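PDB 7B7P: type IV pilus biogenesis protein PilB from Streptococcus sanguinis, which serves as a bimodular minor pilin of type IV pili with a direct role in adhesion, probably through its metal-binding von Willebrand factor A-like module. Local coordinates for residues A[172-177]-A[190-195]; A[196-201]-A[401-406]. One frame throughout, in Å; residues are numbered along the deposited sequence.

Interaction 1 of 2, residues A[172-177]-A[190-195]; sequences GSMDWD and SRMDIL
The carbonyl oxygen D177 O is gripped twice by the guanidinium of R191. NE makes the firm bond, with R191 NE to D177 O at 2.9 Å; the oxygen lies near the guanidinium plane, while the donor stands above the plane of the carbonyl. A weak second bond runs from R191 NH2 to D177 O, 3.3 Å. The chain of R191 reaches it extended from CG to NE (chi3 -170°), CG passing W176 O on the way. CE3 of W176 lies over one guanidinium face, offset toward its rim, with the two planes 81° apart. Backbone bonds tie the first turn of the helix to the 3-10 segment and the loop after it: R191 N donates to W176 O at 2.9 Å and M192 N to M174 O at 3.0 Å. S190 N-caps this helix and forms a capping box with D193, D193 N donating to S190 OG at 2.8 Å. On the apolar side, the bent side chain of M174 lays SD against R191 CB and brings CE to 3.7 Å from both M192 CE and L195 CD2. S173, a magnesium ligand of the MIDAS in this von Willebrand factor A fold, turns OG toward D284, which also pairs with R191 NH1; E376 is a second acid partner of NH1. R191 is thus a probable second-shell support of the metal site. The contact joins the loop after strand 162-169 to the start of helix 191-209, whose I194 and L195 touch helix 402-424, while R191 and I194 reach F370 of strand 364-370.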
ATOM      1  N   GLY A 172      -4.210   9.685 -26.622  1.00 65.17           N
ATOM      2  CA  GLY A 172      -5.269   9.471 -27.596  1.00 67.69           C
ATOM      3  C   GLY A 172      -5.745   8.034 -27.675  1.00 68.33           C
ATOM      4  O   GLY A 172      -6.921   7.778 -27.948  1.00 71.56           O
ATOM      5  N   SER A 173      -4.851   7.075 -27.421  1.00 67.33           N
ATOM      6  CA  SER A 173      -5.244   5.669 -27.400  1.00 69.16           C
ATOM      7  C   SER A 173      -6.376   5.395 -26.406  1.00 65.69           C
ATOM      8  O   SER A 173      -7.080   4.384 -26.535  1.00 65.98           O
ATOM      9  CB  SER A 173      -4.012   4.802 -27.070  1.00 66.91           C
ATOM     10  OG  SER A 173      -3.620   4.972 -25.712  1.00 61.99           O
ATOM     11  N   MET A 174      -6.567   6.262 -25.412  1.00 64.21           N
ATOM     12  CA  MET A 174      -7.597   6.011 -24.409  1.00 64.47           C
ATOM     13  C   MET A 174      -9.020   6.242 -24.937  1.00 69.43           C
ATOM     14  O   MET A 174      -9.981   6.024 -24.190  1.00 63.09           O
ATOM     15  CB  MET A 174      -7.348   6.874 -23.173  1.00 63.61           C
ATOM     16  CG  MET A 174      -6.106   6.488 -22.394  1.00 60.63           C
ATOM     17  SD  MET A 174      -6.321   5.019 -21.409  1.00 65.21           S
ATOM     18  CE  MET A 174      -7.210   5.664 -19.994  1.00 62.98           C
ATOM     19  N   ASP A 175      -9.172   6.654 -26.201  1.00 70.46           N
ATOM     20  CA  ASP A 175     -10.473   6.681 -26.851  1.00 71.85           C
ATOM     21  C   ASP A 175     -10.852   5.358 -27.489  1.00 70.67           C
ATOM     22  O   ASP A 175     -12.017   5.186 -27.852  1.00 76.48           O
ATOM     23  CB  ASP A 175     -10.523   7.751 -27.941  1.00 70.34           C
ATOM     24  CG  ASP A 175     -11.165   9.015 -27.473  1.00 72.09           C
ATOM     25  OD1 ASP A 175     -11.956   8.964 -26.489  1.00 77.09           O
ATOM     26  OD2 ASP A 175     -10.855  10.057 -28.085  1.00 70.44           O
ATOM     27  N   TRP A 176      -9.901   4.451 -27.689  1.00 70.75           N
ATOM     28  CA  TRP A 176     -10.235   3.154 -28.253  1.00 72.46           C
ATOM     29  C   TRP A 176     -10.759   2.226 -27.164  1.00 69.85           C
ATOM     30  O   TRP A 176     -10.731   2.549 -25.975  1.00 68.28           O
ATOM     31  CB  TRP A 176      -9.027   2.520 -28.936  1.00 68.93           C
ATOM     32  CG  TRP A 176      -8.216   3.445 -29.748  1.00 75.46           C
ATOM     33  CD1 TRP A 176      -8.657   4.510 -30.493  1.00 77.22           C
ATOM     34  CD2 TRP A 176      -6.798   3.380 -29.935  1.00 82.33           C
ATOM     35  NE1 TRP A 176      -7.594   5.120 -31.119  1.00 81.19           N
ATOM     36  CE2 TRP A 176      -6.440   4.445 -30.793  1.00 84.53           C
ATOM     37  CE3 TRP A 176      -5.790   2.533 -29.448  1.00 76.33           C
ATOM     38  CZ2 TRP A 176      -5.114   4.684 -31.171  1.00 80.00           C
ATOM     39  CZ3 TRP A 176      -4.479   2.763 -29.835  1.00 74.60           C
ATOM     40  CH2 TRP A 176      -4.153   3.831 -30.689  1.00 81.53           C
ATOM     41  N   ASP A 177     -11.251   1.056 -27.580  1.00 69.89           N
ATOM     42  CA  ASP A 177     -11.670   0.080 -26.586  1.00 69.10           C
ATOM     43  C   ASP A 177     -10.447  -0.695 -26.094  1.00 67.54           C
ATOM     44  O   ASP A 177      -9.321  -0.525 -26.590  1.00 67.58           O
ATOM     45  CB  ASP A 177     -12.790  -0.819 -27.140  1.00 74.80           C
ATOM     46  CG  ASP A 177     -12.310  -1.892 -28.155  1.00 80.99           C
ATOM     47  OD1 ASP A 177     -11.088  -2.134 -28.370  1.00 77.05           O
ATOM     48  OD2 ASP A 177     -13.212  -2.508 -28.771  1.00 81.75           O
ATOM     49  N   SER A 190     -15.016   3.080 -24.386  1.00 74.64           N
ATOM     50  CA  SER A 190     -13.599   3.415 -24.478  1.00 72.22           C
ATOM     51  C   SER A 190     -12.886   3.096 -23.168  1.00 68.91           C
ATOM     52  O   SER A 190     -13.502   2.974 -22.099  1.00 70.58           O
ATOM     53  CB  SER A 190     -13.407   4.900 -24.794  1.00 69.28           C
ATOM     54  OG  SER A 190     -13.575   5.659 -23.601  1.00 69.01           O
ATOM     55  N   ARG A 191     -11.561   2.971 -23.261  1.00 66.32           N
ATOM     56  CA  ARG A 191     -10.748   2.808 -22.062  1.00 64.74           C
ATOM     57  C   ARG A 191     -11.017   3.933 -21.079  1.00 61.01           C
ATOM     58  O   ARG A 191     -11.181   3.694 -19.876  1.00 64.57           O
ATOM     59  CB  ARG A 191      -9.265   2.762 -22.433  1.00 63.24           C
ATOM     60  CG  ARG A 191      -8.909   1.590 -23.329  1.00 65.48           C
ATOM     61  CD  ARG A 191      -7.501   1.729 -23.907  1.00 63.99           C
ATOM     62  NE  ARG A 191      -7.266   0.737 -24.949  1.00 63.58           N
ATOM     63  CZ  ARG A 191      -6.086   0.508 -25.515  1.00 64.36           C
ATOM     64  NH1 ARG A 191      -5.008   1.203 -25.144  1.00 64.14           N
ATOM     65  NH2 ARG A 191      -5.985  -0.409 -26.460  1.00 61.80           N
ATOM     66  N   MET A 192     -11.099   5.168 -21.575  1.00 59.60           N
ATOM     67  CA  MET A 192     -11.417   6.278 -20.683  1.00 64.35           C
ATOM     68  C   MET A 192     -12.802   6.123 -20.052  1.00 66.22           C
ATOM     69  O   MET A 192     -12.970   6.392 -18.856  1.00 69.19           O
ATOM     70  CB  MET A 192     -11.313   7.614 -21.419  1.00 62.11           C
ATOM     71  CG  MET A 192     -11.264   8.768 -20.432  1.00 68.22           C
ATOM     72  SD  MET A 192      -9.860   8.584 -19.272  1.00 68.23           S
ATOM     73  CE  MET A 192      -8.552   9.121 -20.392  1.00 64.35           C
ATOM     74  N   ASP A 193     -13.806   5.693 -20.833  1.00 63.90           N
ATOM     75  CA  ASP A 193     -15.130   5.452 -20.254  1.00 69.89           C
ATOM     76  C   ASP A 193     -15.022   4.488 -19.086  1.00 69.07           C
ATOM     77  O   ASP A 193     -15.527   4.756 -17.992  1.00 72.46           O
ATOM     78  CB  ASP A 193     -16.105   4.901 -21.306  1.00 72.40           C
ATOM     79  CG  ASP A 193     -16.449   5.920 -22.378  1.00 76.93           C
ATOM     80  OD1 ASP A 193     -16.480   7.127 -22.054  1.00 78.56           O
ATOM     81  OD2 ASP A 193     -16.695   5.512 -23.541  1.00 77.95           O
ATOM     82  N   ILE A 194     -14.309   3.377 -19.286  1.00 65.85           N
ATOM     83  CA  ILE A 194     -14.214   2.388 -18.221  1.00 66.28           C
ATOM     84  C   ILE A 194     -13.422   2.947 -17.043  1.00 70.77           C
ATOM     85  O   ILE A 194     -13.773   2.720 -15.874  1.00 71.16           O
ATOM     86  CB  ILE A 194     -13.611   1.080 -18.769  1.00 68.94           C
ATOM     87  CG1 ILE A 194     -14.468   0.552 -19.917  1.00 70.98           C
ATOM     88  CG2 ILE A 194     -13.488   0.033 -17.670  1.00 66.27           C
ATOM     89  CD1 ILE A 194     -13.928  -0.679 -20.557  1.00 68.32           C
ATOM     90  N   LEU A 195     -12.366   3.720 -17.331  1.00 66.89           N
ATOM     91  CA  LEU A 195     -11.551   4.287 -16.266  1.00 65.36           C
ATOM     92  C   LEU A 195     -12.350   5.265 -15.413  1.00 65.33           C
ATOM     93  O   LEU A 195     -12.248   5.254 -14.180  1.00 67.07           O
ATOM     94  CB  LEU A 195     -10.316   4.971 -16.853  1.00 64.58           C
ATOM     95  CG  LEU A 195      -9.395   5.584 -15.790  1.00 63.86           C
ATOM     96  CD1 LEU A 195      -9.074   4.591 -14.649  1.00 59.64           C
ATOM     97  CD2 LEU A 195      -8.114   6.113 -16.449  1.00 61.89           C
TER

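Interaction 2 of 2, residues A[196-201]-A[401-406]; sequences RKKSVI and NEEALQ
K198, with the most surface buried here, reaches across from helix 196-201 as a knob into the hole formed by E402, E403, L405 and Q406. Its chain bends at chi2 (-50°), then runs extended to the ammonium. The apolar part is used first: K198 CB rests 3.8 Å from L405 CD2, CD lies against Q406 CB, and CE passes E402 CG at 3.6 Å. Only then does the charge meet its partners. Q406, second in buried surface, has CG anti to its backbone N (chi1 -174°), and its amide oxygen accepts a very short bond, K198 NZ to Q406 OE1 at 2.5 Å, short enough that its exact length is doubtful. E402 meets the lysine chain at about a right angle and gives a weak, salt-bridged hydrogen bond, K198 NZ to E402 OE1 at 3.4 Å. E403 adds a longer ion pair, its OE1 3.7 Å from K198 NZ, making a salt-bridge network around one lysine. The two glutamate oxygens, E402 OE1 and E403 OE1, are only 2.7 Å apart, and the nearby ammonium would offset the negative charge gathered there. E189 brings a further carboxylate close to E402. I201 CD1 also packs at 3.8 Å from Q406 OE1. The short helix axes run in the same general direction, crossing at -26° and 10.0 Å apart at closest approach. This is helix-helix packing in the von Willebrand factor A-like module: L405 also packs on strands 364-370 and 393-399, while S199 and V200 face helix 238-245.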
ATOM      1  N   ARG A 196     -13.135   6.134 -16.051  1.00 64.02           N
ATOM      2  CA  ARG A 196     -14.006   7.032 -15.290  1.00 68.62           C
ATOM      3  C   ARG A 196     -14.875   6.260 -14.297  1.00 73.91           C
ATOM      4  O   ARG A 196     -14.851   6.531 -13.088  1.00 74.44           O
ATOM      5  CB  ARG A 196     -14.883   7.834 -16.234  1.00 67.76           C
ATOM      6  CG  ARG A 196     -14.161   8.856 -17.040  1.00 71.03           C
ATOM      7  CD  ARG A 196     -15.198   9.618 -17.779  1.00 72.93           C
ATOM      8  NE  ARG A 196     -14.751  10.204 -19.036  1.00 80.14           N
ATOM      9  CZ  ARG A 196     -14.305  11.450 -19.140  1.00 76.18           C
ATOM     10  NH1 ARG A 196     -14.216  12.198 -18.049  1.00 73.24           N
ATOM     11  NH2 ARG A 196     -13.946  11.943 -20.324  1.00 73.84           N
ATOM     12  N   LYS A 197     -15.636   5.276 -14.789  1.00 71.65           N
ATOM     13  CA  LYS A 197     -16.525   4.520 -13.909  1.00 77.29           C
ATOM     14  C   LYS A 197     -15.745   3.820 -12.798  1.00 73.94           C
ATOM     15  O   LYS A 197     -16.103   3.914 -11.616  1.00 75.77           O
ATOM     16  CB  LYS A 197     -17.336   3.498 -14.718  1.00 78.49           C
ATOM     17  CG  LYS A 197     -18.207   4.080 -15.845  1.00 83.41           C
ATOM     18  CD  LYS A 197     -18.977   2.953 -16.557  1.00 90.43           C
ATOM     19  CE  LYS A 197     -20.024   3.487 -17.530  1.00 95.79           C
ATOM     20  NZ  LYS A 197     -19.439   4.376 -18.600  1.00 94.60           N
ATOM     21  N   LYS A 198     -14.667   3.110 -13.152  1.00 75.82           N
ATOM     22  CA  LYS A 198     -13.999   2.267 -12.162  1.00 74.93           C
ATOM     23  C   LYS A 198     -13.230   3.074 -11.122  1.00 72.84           C
ATOM     24  O   LYS A 198     -12.995   2.577 -10.009  1.00 73.45           O
ATOM     25  CB  LYS A 198     -13.054   1.275 -12.850  1.00 69.64           C
ATOM     26  CG  LYS A 198     -13.752   0.199 -13.665  1.00 76.56           C
ATOM     27  CD  LYS A 198     -14.848  -0.492 -12.855  1.00 76.47           C
ATOM     28  CE  LYS A 198     -15.447  -1.670 -13.614  1.00 75.40           C
ATOM     29  NZ  LYS A 198     -16.706  -2.150 -12.954  1.00 75.45           N
ATOM     30  N   SER A 199     -12.825   4.299 -11.442  1.00 73.71           N
ATOM     31  CA  SER A 199     -12.152   5.093 -10.423  1.00 77.49           C
ATOM     32  C   SER A 199     -13.138   5.838  -9.524  1.00 76.11           C
ATOM     33  O   SER A 199     -12.825   6.077  -8.349  1.00 74.64           O
ATOM     34  CB  SER A 199     -11.139   6.053 -11.072  1.00 68.56           C
ATOM     35  OG  SER A 199     -11.756   7.009 -11.910  1.00 67.76           O
ATOM     36  N   VAL A 200     -14.332   6.162 -10.027  1.00 76.77           N
ATOM     37  CA  VAL A 200     -15.421   6.594  -9.145  1.00 76.54           C
ATOM     38  C   VAL A 200     -15.670   5.545  -8.061  1.00 79.45           C
ATOM     39  O   VAL A 200     -15.741   5.864  -6.867  1.00 81.28           O
ATOM     40  CB  VAL A 200     -16.696   6.882  -9.960  1.00 78.86           C
ATOM     41  CG1 VAL A 200     -17.880   7.172  -9.026  1.00 85.72           C
ATOM     42  CG2 VAL A 200     -16.477   8.058 -10.893  1.00 77.42           C
ATOM     43  N   ILE A 201     -15.772   4.269  -8.460  1.00 79.42           N
ATOM     44  CA  ILE A 201     -15.907   3.177  -7.491  1.00 73.18           C
ATOM     45  C   ILE A 201     -14.738   3.179  -6.510  1.00 80.23           C
ATOM     46  O   ILE A 201     -14.922   3.017  -5.295  1.00 85.25           O
ATOM     47  CB  ILE A 201     -16.029   1.827  -8.223  1.00 79.21           C
ATOM     48  CG1 ILE A 201     -17.318   1.777  -9.052  1.00 80.58           C
ATOM     49  CG2 ILE A 201     -15.971   0.656  -7.244  1.00 78.73           C
ATOM     50  CD1 ILE A 201     -17.634   0.403  -9.588  1.00 73.00           C
ATOM     51  N   ASN A 401      -8.915  -6.275 -18.654  1.00 68.05           N
ATOM     52  CA  ASN A 401     -10.338  -6.125 -18.934  1.00 70.75           C
ATOM     53  C   ASN A 401     -10.988  -5.302 -17.830  1.00 73.28           C
ATOM     54  O   ASN A 401     -10.338  -4.895 -16.865  1.00 69.98           O
ATOM     55  CB  ASN A 401     -11.035  -7.489 -19.104  1.00 66.40           C
ATOM     56  CG  ASN A 401     -10.756  -8.430 -17.963  1.00 66.77           C
ATOM     57  OD1 ASN A 401     -11.242  -8.229 -16.858  1.00 70.28           O
ATOM     58  ND2 ASN A 401      -9.950  -9.456 -18.218  1.00 70.89           N
ATOM     59  N   GLU A 402     -12.299  -5.094 -17.972  1.00 75.45           N
ATOM     60  CA  GLU A 402     -13.022  -4.171 -17.103  1.00 80.28           C
ATOM     61  C   GLU A 402     -13.012  -4.623 -15.645  1.00 80.45           C
ATOM     62  O   GLU A 402     -12.993  -3.780 -14.738  1.00 81.34           O
ATOM     63  CB  GLU A 402     -14.465  -4.005 -17.605  1.00 78.77           C
ATOM     64  CG  GLU A 402     -15.189  -2.851 -16.960  1.00 82.32           C
ATOM     65  CD  GLU A 402     -16.704  -3.014 -16.893  1.00 96.62           C
ATOM     66  OE1 GLU A 402     -17.198  -3.663 -15.935  1.00 95.94           O
ATOM     67  OE2 GLU A 402     -17.404  -2.464 -17.782  1.00 99.39           O
ATOM     68  N   GLU A 403     -13.018  -5.932 -15.389  1.00 77.59           N
ATOM     69  CA  GLU A 403     -13.102  -6.398 -14.011  1.00 76.58           C
ATOM     70  C   GLU A 403     -11.736  -6.618 -13.384  1.00 73.19           C
ATOM     71  O   GLU A 403     -11.604  -6.557 -12.153  1.00 74.22           O
ATOM     72  CB  GLU A 403     -13.938  -7.681 -13.928  1.00 81.56           C
ATOM     73  CG  GLU A 403     -15.346  -7.395 -13.412  1.00 91.88           C
ATOM     74  CD  GLU A 403     -16.215  -6.652 -14.437  1.00 99.71           C
ATOM     75  OE1 GLU A 403     -16.849  -5.630 -14.046  1.00 91.47           O
ATOM     76  OE2 GLU A 403     -16.273  -7.105 -15.616  1.00 97.18           O
ATOM     77  N   ALA A 404     -10.713  -6.860 -14.200  1.00 70.38           N
ATOM     78  CA  ALA A 404      -9.354  -6.789 -13.684  1.00 74.07           C
ATOM     79  C   ALA A 404      -9.083  -5.407 -13.090  1.00 67.52           C
ATOM     80  O   ALA A 404      -8.542  -5.285 -11.985  1.00 70.54           O
ATOM     81  CB  ALA A 404      -8.364  -7.125 -14.797  1.00 71.92           C
ATOM     82  N   LEU A 405      -9.504  -4.355 -13.785  1.00 66.86           N
ATOM     83  CA  LEU A 405      -9.271  -3.011 -13.271  1.00 67.89           C
ATOM     84  C   LEU A 405      -9.968  -2.810 -11.927  1.00 71.23           C
ATOM     85  O   LEU A 405      -9.344  -2.365 -10.952  1.00 71.37           O
ATOM     86  CB  LEU A 405      -9.719  -1.967 -14.290  1.00 64.23           C
ATOM     87  CG  LEU A 405      -9.396  -0.552 -13.802  1.00 70.19           C
ATOM     88  CD1 LEU A 405      -7.893  -0.382 -13.437  1.00 61.29           C
ATOM     89  CD2 LEU A 405      -9.862   0.492 -14.804  1.00 55.64           C
ATOM     90  N   GLN A 406     -11.251  -3.180 -11.836  1.00 72.16           N
ATOM     91  CA  GLN A 406     -11.959  -3.019 -10.567  1.00 69.13           C
ATOM     92  C   GLN A 406     -11.333  -3.867  -9.454  1.00 69.82           C
ATOM     93  O   GLN A 406     -11.244  -3.428  -8.300  1.00 71.69           O
ATOM     94  CB  GLN A 406     -13.431  -3.357 -10.756  1.00 76.77           C
ATOM     95  CG  GLN A 406     -14.293  -3.087  -9.547  1.00 76.26           C
ATOM     96  CD  GLN A 406     -15.723  -3.541  -9.767  1.00 82.16           C
ATOM     97  OE1 GLN A 406     -16.434  -3.009 -10.625  1.00 81.51           O
ATOM     98  NE2 GLN A 406     -16.145  -4.547  -9.006  1.00 78.54           N
TER

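Helix 191-209 carries both contacts in series: its first turn serves interaction 1 and its next turns interaction 2, the two centres about 12 Å apart. They meet directly where I194 CG2 packs 3.4 Å from E402 CG, and more loosely where L195 CD1 lies 4.2 Å from L405 CD2. Interaction 1 belongs to the metal site, the side chain of S173 lying about 3 Å from the bound magnesium ion. Interaction 2 is set back from it, with the side chain of L405 about 10 Å from that of the metal ligand D284. One helix thus links the metal-binding loop to the chain's last helix, 402-424.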